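Local coordinates for C3-degrading proteinase (CppA protein) (PDB 3E0R) that probably degrades complement component C3, although both of its family domains belong to the glyoxalase clan, at residues H158-I163 against Q184-D189; F215-Y220 against K232-V237. One frame throughout, in Å; residues are numbered along the deposited sequence.

Contacts 1 and 2 follow one another along the chain in its C-terminal half. Strand 151-159 runs into H158-I163; the chain then passes through the short helix 169-172 and strand 176-180 before Q184-D189 returns to close contact 1. After strand 196-203 and helix 208-214 comes F215-Y220, and the hairpin of strands 220-221 and 228-232 brings K232-V237 back against it in contact 2. The two loops thus close in series. They meet where N236 ND2 probably donates to T187 O (2.8 Å) and I163 packs against N235. The end of the seven-stranded sheet is thereby joined to loops of the eight-stranded one.

Contact 1: residues H158-I163 against Q184-D189; sequences HLPTDI and QDLTVD
H158, P160 and I163 meet L186 and T187 in a small apolar surface contact, at the C-terminal end of strand 151-159, with the loop that follows strand 176-180. L186 is the buried member, its CG anti to its own carbonyl carbon (chi1 -76°). Of its methyls, CD2 lies 3.7 Å from H158 CB, while CD1 faces the ring of P160. The P160 ring and the L186 side chain run antiparallel alongside one another, P160 CG coming to 3.9 Å from L186 CB. The same ring carbon, P160 CG, also lies 3.7 Å from T187 CG2. I163 CD1 meets T187 CG2 from the same side at 4.0 Å. The polar link is indirect: one water donates to H158 O (2.6 Å) and to L186 O (2.7 Å), bridging the two backbones beside the apolar patch. The H158 imidazole turns off from L186; ND1 instead bonds to the backbone O of K72. Strands 151-159 and 176-180 are parallel neighbours in the seven-stranded sheet, joined through helix 169-172, and the contact packs the end of the first strand, and the turn after it, against the loop leaving the second strand of this beta-alpha-beta crossover.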
ATOM      1  N   HIS A 158       6.246   9.616   1.559  1.00 23.48           N
ATOM      2  CA  HIS A 158       7.116  10.752   1.403  1.00 23.17           C
ATOM      3  C   HIS A 158       6.287  12.046   1.411  1.00 22.89           C
ATOM      4  O   HIS A 158       5.369  12.235   0.592  1.00 21.00           O
ATOM      5  CB  HIS A 158       7.919  10.639   0.091  1.00 23.81           C
ATOM      6  CG  HIS A 158       9.083   9.691   0.147  1.00 23.68           C
ATOM      7  ND1 HIS A 158       9.330   8.768  -0.841  1.00 22.44           N
ATOM      8  CD2 HIS A 158      10.096   9.570   1.038  1.00 24.61           C
ATOM      9  CE1 HIS A 158      10.431   8.100  -0.551  1.00 25.69           C
ATOM     10  NE2 HIS A 158      10.919   8.570   0.584  1.00 25.74           N
ATOM     11  N   LEU A 159       6.608  12.927   2.356  1.00 23.84           N
ATOM     12  CA  LEU A 159       5.824  14.169   2.580  1.00 24.43           C
ATOM     13  C   LEU A 159       6.753  15.388   2.602  1.00 24.63           C
ATOM     14  O   LEU A 159       7.690  15.434   3.412  1.00 23.95           O
ATOM     15  CB  LEU A 159       5.009  14.077   3.882  1.00 24.13           C
ATOM     16  CG  LEU A 159       3.901  15.127   4.156  1.00 24.22           C
ATOM     17  CD1 LEU A 159       2.677  14.973   3.226  1.00 19.77           C
ATOM     18  CD2 LEU A 159       3.435  15.099   5.616  1.00 23.89           C
ATOM     19  N   PRO A 160       6.490  16.385   1.732  1.00 25.89           N
ATOM     20  CA  PRO A 160       7.358  17.585   1.771  1.00 27.19           C
ATOM     21  C   PRO A 160       7.328  18.290   3.124  1.00 28.44           C
ATOM     22  O   PRO A 160       6.382  18.109   3.898  1.00 28.88           O
ATOM     23  CB  PRO A 160       6.798  18.487   0.662  1.00 27.01           C
ATOM     24  CG  PRO A 160       5.885  17.599  -0.162  1.00 26.74           C
ATOM     25  CD  PRO A 160       5.419  16.502   0.723  1.00 25.28           C
ATOM     26  N   THR A 161       8.358  19.087   3.415  1.00 30.00           N
ATOM     27  CA  THR A 161       8.464  19.698   4.737  1.00 30.69           C
ATOM     28  C   THR A 161       7.521  20.882   4.870  1.00 31.63           C
ATOM     29  O   THR A 161       7.093  21.198   5.985  1.00 31.27           O
ATOM     30  CB  THR A 161       9.924  20.106   5.105  1.00 31.09           C
ATOM     31  OG1 THR A 161      10.435  21.047   4.152  1.00 30.52           O
ATOM     32  CG2 THR A 161      10.830  18.873   5.183  1.00 30.93           C
ATOM     33  N   ASP A 162       7.152  21.487   3.733  1.00 32.88           N
ATOM     34  CA  ASP A 162       6.333  22.721   3.719  1.00 33.78           C
ATOM     35  C   ASP A 162       4.828  22.470   3.744  1.00 34.46           C
ATOM     36  O   ASP A 162       4.047  23.420   3.840  1.00 35.63           O
ATOM     37  CB  ASP A 162       6.684  23.615   2.514  1.00 34.48           C
ATOM     38  CG  ASP A 162       6.450  22.918   1.153  1.00 37.48           C
ATOM     39  OD1 ASP A 162       5.998  21.752   1.129  1.00 40.15           O
ATOM     40  OD2 ASP A 162       6.736  23.546   0.095  1.00 43.04           O
ATOM     41  N   ILE A 163       4.415  21.216   3.655  1.00 34.67           N
ATOM     42  CA  ILE A 163       3.024  20.871   3.863  1.00 34.66           C
ATOM     43  C   ILE A 163       2.824  19.887   5.034  1.00 34.46           C
ATOM     44  O   ILE A 163       3.728  19.155   5.430  1.00 34.66           O
ATOM     45  CB  ILE A 163       2.339  20.325   2.549  1.00 35.19           C
ATOM     46  CG1 ILE A 163       2.690  18.875   2.285  1.00 34.14           C
ATOM     47  CG2 ILE A 163       2.683  21.189   1.316  1.00 34.17           C
ATOM     48  CD1 ILE A 163       1.698  18.215   1.375  1.00 34.55           C
ATOM     49  N   GLN A 184       9.490  16.947  -7.170  1.00 28.08           N
ATOM     50  CA  GLN A 184       8.497  17.673  -7.971  1.00 28.42           C
ATOM     51  C   GLN A 184       7.094  17.066  -7.891  1.00 28.40           C
ATOM     52  O   GLN A 184       6.112  17.793  -7.830  1.00 29.34           O
ATOM     53  CB  GLN A 184       8.958  17.787  -9.443  1.00 28.79           C
ATOM     54  CG  GLN A 184       9.292  16.451 -10.162  1.00 29.45           C
ATOM     55  CD  GLN A 184       9.299  16.585 -11.699  1.00 30.42           C
ATOM     56  OE1 GLN A 184      10.235  17.132 -12.270  1.00 29.45           O
ATOM     57  NE2 GLN A 184       8.254  16.047 -12.368  1.00 34.38           N
ATOM     58  N   ASP A 185       7.005  15.742  -7.845  1.00 28.13           N
ATOM     59  CA  ASP A 185       5.720  15.023  -7.936  1.00 27.72           C
ATOM     60  C   ASP A 185       5.079  14.608  -6.606  1.00 27.68           C
ATOM     61  O   ASP A 185       4.054  13.874  -6.585  1.00 29.46           O
ATOM     62  CB  ASP A 185       5.908  13.780  -8.841  1.00 27.47           C
ATOM     63  CG  ASP A 185       6.312  14.148 -10.264  1.00 26.92           C
ATOM     64  OD1 ASP A 185       6.227  15.344 -10.623  1.00 23.66           O
ATOM     65  OD2 ASP A 185       6.728  13.243 -11.014  1.00 26.36           O
ATOM     66  N   LEU A 186       5.627  15.086  -5.499  1.00 26.95           N
ATOM     67  CA  LEU A 186       5.166  14.675  -4.169  1.00 26.66           C
ATOM     68  C   LEU A 186       3.815  15.250  -3.792  1.00 26.17           C
ATOM     69  O   LEU A 186       3.190  14.793  -2.842  1.00 25.91           O
ATOM     70  CB  LEU A 186       6.198  15.081  -3.104  1.00 26.98           C
ATOM     71  CG  LEU A 186       7.468  14.255  -2.967  1.00 27.29           C
ATOM     72  CD1 LEU A 186       8.338  14.833  -1.818  1.00 22.16           C
ATOM     73  CD2 LEU A 186       7.084  12.795  -2.775  1.00 22.71           C
ATOM     74  N   THR A 187       3.383  16.294  -4.502  1.00 27.14           N
ATOM     75  CA  THR A 187       2.025  16.860  -4.337  1.00 26.91           C
ATOM     76  C   THR A 187       1.201  16.970  -5.648  1.00 27.09           C
ATOM     77  O   THR A 187       0.135  17.605  -5.674  1.00 27.00           O
ATOM     78  CB  THR A 187       2.096  18.225  -3.644  1.00 27.07           C
ATOM     79  OG1 THR A 187       2.598  19.204  -4.561  1.00 27.70           O
ATOM     80  CG2 THR A 187       3.002  18.154  -2.388  1.00 25.24           C
ATOM     81  N   VAL A 188       1.643  16.294  -6.706  1.00 27.06           N
ATOM     82  CA  VAL A 188       0.986  16.360  -8.022  1.00 27.54           C
ATOM     83  C   VAL A 188      -0.478  15.823  -7.976  1.00 28.77           C
ATOM     84  O   VAL A 188      -0.796  14.865  -7.260  1.00 29.33           O
ATOM     85  CB  VAL A 188       1.854  15.581  -9.098  1.00 27.08           C
ATOM     86  CG1 VAL A 188       1.729  14.079  -8.942  1.00 24.87           C
ATOM     87  CG2 VAL A 188       1.501  15.954 -10.483  1.00 26.79           C
ATOM     88  N   ASP A 189      -1.377  16.426  -8.744  1.00 29.37           N
ATOM     89  CA  ASP A 189      -2.700  15.845  -8.897  1.00 30.03           C
ATOM     90  C   ASP A 189      -2.613  14.325  -9.260  1.00 30.24           C
ATOM     91  O   ASP A 189      -1.773  13.915 -10.076  1.00 30.03           O
ATOM     92  CB  ASP A 189      -3.503  16.608  -9.947  1.00 30.98           C
ATOM     93  CG  ASP A 189      -4.924  16.116 -10.049  1.00 34.49           C
ATOM     94  OD1 ASP A 189      -5.492  15.719  -9.000  1.00 40.65           O
ATOM     95  OD2 ASP A 189      -5.489  16.143 -11.161  1.00 37.89           O
TER
HETATM   96  O   HOH W   1       3.353  13.540  -0.475  1.00 31.64           O

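Contact 2: residues F215-Y220 against K232-V237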
ATOM      1  N   PHE A 215     -12.113  18.869   6.906  1.00 22.70           N
ATOM      2  CA  PHE A 215     -11.783  19.231   5.512  1.00 23.64           C
ATOM      3  C   PHE A 215     -12.455  20.488   4.990  1.00 24.10           C
ATOM      4  O   PHE A 215     -12.446  20.730   3.801  1.00 23.93           O
ATOM      5  CB  PHE A 215     -12.172  18.066   4.593  1.00 23.14           C
ATOM      6  CG  PHE A 215     -11.406  16.859   4.866  1.00 21.91           C
ATOM      7  CD1 PHE A 215     -10.115  16.744   4.376  1.00 19.39           C
ATOM      8  CD2 PHE A 215     -11.925  15.875   5.694  1.00 19.81           C
ATOM      9  CE1 PHE A 215      -9.374  15.631   4.653  1.00 21.19           C
ATOM     10  CE2 PHE A 215     -11.211  14.758   5.972  1.00 20.81           C
ATOM     11  CZ  PHE A 215      -9.916  14.621   5.462  1.00 22.26           C
ATOM     12  N   GLU A 216     -13.012  21.272   5.902  1.00 25.77           N
ATOM     13  CA  GLU A 216     -13.664  22.544   5.635  1.00 27.71           C
ATOM     14  C   GLU A 216     -12.830  23.471   4.727  1.00 27.82           C
ATOM     15  O   GLU A 216     -13.381  24.210   3.908  1.00 27.82           O
ATOM     16  CB  GLU A 216     -13.915  23.229   6.991  1.00 27.87           C
ATOM     17  CG  GLU A 216     -15.149  24.121   7.127  1.00 30.49           C
ATOM     18  CD  GLU A 216     -15.258  24.754   8.549  1.00 32.23           C
ATOM     19  OE1 GLU A 216     -14.298  24.600   9.370  1.00 37.61           O
ATOM     20  OE2 GLU A 216     -16.304  25.391   8.848  1.00 36.56           O
ATOM     21  N   SER A 217     -11.512  23.439   4.887  1.00 28.79           N
ATOM     22  CA  SER A 217     -10.601  24.292   4.095  1.00 29.79           C
ATOM     23  C   SER A 217     -10.331  23.776   2.662  1.00 30.35           C
ATOM     24  O   SER A 217      -9.347  24.199   2.019  1.00 30.41           O
ATOM     25  CB  SER A 217      -9.237  24.428   4.819  1.00 30.37           C
ATOM     26  OG  SER A 217      -8.462  23.227   4.723  1.00 30.48           O
ATOM     27  N   THR A 218     -11.201  22.895   2.162  1.00 30.68           N
ATOM     28  CA  THR A 218     -10.864  22.059   1.003  1.00 30.39           C
ATOM     29  C   THR A 218     -12.106  21.472   0.252  1.00 30.19           C
ATOM     30  O   THR A 218     -13.254  21.568   0.700  1.00 29.81           O
ATOM     31  CB  THR A 218      -9.865  20.939   1.465  1.00 30.62           C
ATOM     32  OG1 THR A 218      -9.085  20.462   0.355  1.00 33.00           O
ATOM     33  CG2 THR A 218     -10.597  19.765   2.115  1.00 30.01           C
ATOM     34  N   GLU A 219     -11.833  20.916  -0.925  1.00 29.80           N
ATOM     35  CA  GLU A 219     -12.765  20.084  -1.679  1.00 29.36           C
ATOM     36  C   GLU A 219     -13.051  18.772  -0.920  1.00 27.17           C
ATOM     37  O   GLU A 219     -12.116  18.054  -0.476  1.00 26.83           O
ATOM     38  CB  GLU A 219     -12.155  19.687  -3.035  1.00 29.37           C
ATOM     39  CG  GLU A 219     -12.793  20.257  -4.312  1.00 31.55           C
ATOM     40  CD  GLU A 219     -11.839  20.143  -5.572  1.00 32.27           C
ATOM     41  OE1 GLU A 219     -10.612  19.902  -5.400  1.00 34.37           O
ATOM     42  OE2 GLU A 219     -12.316  20.309  -6.731  1.00 35.83           O
ATOM     43  N   TYR A 220     -14.335  18.453  -0.811  1.00 24.50           N
ATOM     44  CA  TYR A 220     -14.749  17.142  -0.382  1.00 23.54           C
ATOM     45  C   TYR A 220     -16.010  16.721  -1.118  1.00 22.00           C
ATOM     46  O   TYR A 220     -16.596  17.503  -1.830  1.00 20.86           O
ATOM     47  CB  TYR A 220     -14.863  17.049   1.148  1.00 23.73           C
ATOM     48  CG  TYR A 220     -15.850  17.987   1.773  1.00 24.41           C
ATOM     49  CD1 TYR A 220     -17.207  17.676   1.755  1.00 24.30           C
ATOM     50  CD2 TYR A 220     -15.434  19.146   2.460  1.00 24.80           C
ATOM     51  CE1 TYR A 220     -18.144  18.524   2.290  1.00 25.83           C
ATOM     52  CE2 TYR A 220     -16.379  20.024   3.032  1.00 24.28           C
ATOM     53  CZ  TYR A 220     -17.746  19.703   2.922  1.00 26.03           C
ATOM     54  OH  TYR A 220     -18.750  20.469   3.481  1.00 25.92           O
ATOM     55  N   LYS A 232      -9.618  15.137   0.376  1.00 17.91           N
ATOM     56  CA  LYS A 232      -8.384  15.202  -0.395  1.00 18.81           C
ATOM     57  C   LYS A 232      -7.333  15.826   0.498  1.00 17.90           C
ATOM     58  O   LYS A 232      -7.613  16.796   1.199  1.00 17.98           O
ATOM     59  CB  LYS A 232      -8.586  16.066  -1.636  1.00 18.82           C
ATOM     60  CG  LYS A 232      -7.584  15.813  -2.741  1.00 20.00           C
ATOM     61  CD  LYS A 232      -8.064  16.520  -3.993  1.00 20.92           C
ATOM     62  CE  LYS A 232      -7.475  15.947  -5.222  1.00 23.29           C
ATOM     63  NZ  LYS A 232      -8.422  16.051  -6.389  1.00 27.05           N
ATOM     64  N   ASP A 233      -6.145  15.242   0.489  1.00 17.77           N
ATOM     65  CA  ASP A 233      -5.079  15.663   1.368  1.00 17.78           C
ATOM     66  C   ASP A 233      -4.280  16.718   0.630  1.00 17.64           C
ATOM     67  O   ASP A 233      -4.398  16.865  -0.592  1.00 17.30           O
ATOM     68  CB  ASP A 233      -4.199  14.472   1.781  1.00 17.88           C
ATOM     69  CG  ASP A 233      -3.365  14.754   3.042  1.00 17.95           C
ATOM     70  OD1 ASP A 233      -3.539  15.813   3.672  1.00 18.63           O
ATOM     71  OD2 ASP A 233      -2.538  13.901   3.417  1.00 18.66           O
ATOM     72  N   ARG A 234      -3.495  17.466   1.389  1.00 18.34           N
ATOM     73  CA  ARG A 234      -2.680  18.555   0.877  1.00 18.30           C
ATOM     74  C   ARG A 234      -1.640  18.133  -0.183  1.00 18.25           C
ATOM     75  O   ARG A 234      -1.174  18.960  -0.983  1.00 19.05           O
ATOM     76  CB  ARG A 234      -1.987  19.257   2.055  1.00 19.11           C
ATOM     77  CG  ARG A 234      -2.952  19.684   3.203  1.00 18.95           C
ATOM     78  CD  ARG A 234      -2.501  20.966   3.874  1.00 19.06           C
ATOM     79  NE  ARG A 234      -3.528  21.537   4.752  1.00 20.85           N
ATOM     80  CZ  ARG A 234      -3.815  21.086   5.979  1.00 22.70           C
ATOM     81  NH1 ARG A 234      -3.178  20.033   6.505  1.00 24.08           N
ATOM     82  NH2 ARG A 234      -4.759  21.682   6.691  1.00 21.66           N
ATOM     83  N   ASN A 235      -1.284  16.854  -0.196  1.00 17.63           N
ATOM     84  CA  ASN A 235      -0.487  16.290  -1.262  1.00 17.13           C
ATOM     85  C   ASN A 235      -1.296  15.680  -2.427  1.00 16.32           C
ATOM     86  O   ASN A 235      -0.754  14.994  -3.306  1.00 15.12           O
ATOM     87  CB  ASN A 235       0.465  15.247  -0.662  1.00 18.39           C
ATOM     88  CG  ASN A 235      -0.252  14.008  -0.107  1.00 18.52           C
ATOM     89  OD1 ASN A 235      -1.473  13.857  -0.192  1.00 20.26           O
ATOM     90  ND2 ASN A 235       0.535  13.105   0.431  1.00 17.65           N
ATOM     91  N   ASN A 236      -2.603  15.908  -2.408  1.00 15.89           N
ATOM     92  CA  ASN A 236      -3.523  15.430  -3.441  1.00 16.05           C
ATOM     93  C   ASN A 236      -3.835  13.909  -3.535  1.00 15.82           C
ATOM     94  O   ASN A 236      -4.492  13.475  -4.459  1.00 16.78           O
ATOM     95  CB  ASN A 236      -3.192  16.066  -4.806  1.00 15.51           C
ATOM     96  CG  ASN A 236      -3.465  17.556  -4.806  1.00 15.56           C
ATOM     97  OD1 ASN A 236      -4.503  17.984  -4.308  1.00 14.29           O
ATOM     98  ND2 ASN A 236      -2.492  18.353  -5.237  1.00 11.59           N
ATOM     99  N   VAL A 237      -3.432  13.141  -2.533  1.00 16.41           N
ATOM    100  CA  VAL A 237      -3.981  11.802  -2.271  1.00 16.09           C
ATOM    101  C   VAL A 237      -5.430  11.944  -1.701  1.00 17.27           C
ATOM    102  O   VAL A 237      -5.705  12.636  -0.700  1.00 18.79           O
ATOM    103  CB  VAL A 237      -3.045  10.994  -1.328  1.00 16.37           C
ATOM    104  CG1 VAL A 237      -3.600   9.597  -0.973  1.00 15.30           C
ATOM    105  CG2 VAL A 237      -1.595  10.869  -1.963  1.00 13.32           C
TER
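F215, T218 and E219 gather round K232, whose backbone forms the closer-packed part of this contact and whose side chain lies along its looser border. F215 CG is anti to the carbonyl carbon (chi1 -64°), and the ring beyond it brings CD1 obliquely to 4.0 Å from K232 O. T218 OG1 reaches the same K232 O at 4.0 Å, and E219 O lies 3.9 Å from K232 N; these are packing distances, too long for hydrogen bonds. On the inner side the F215 ring continues into the aromatic cluster of F166 and F229 and touches L239 and F241 of strand 238-243. The second segment is braced internally: D233 to N236 form a type I turn closed by N236 N to D233 O (2.7 Å), and an Asx turn overlaps it, with V237 N donating to N235 OD1 (3.1 Å) from above the carbonyl plane. The outer side is sparse. S217 OG is 4.5 Å from R234 NH2, but the guanidinium is engaged through NH1 with E164 O and by a cation-pi contact with F166. E219 OE1 stays 4.5 Å from K232 NZ, too far for a salt bridge; K232 NZ also has a long, weak ion pair with D189 OD1. With its polar backbone atoms merely adjacent, the contact probably rests on loose van der Waals packing, with at most a weak attraction between E219 and K232.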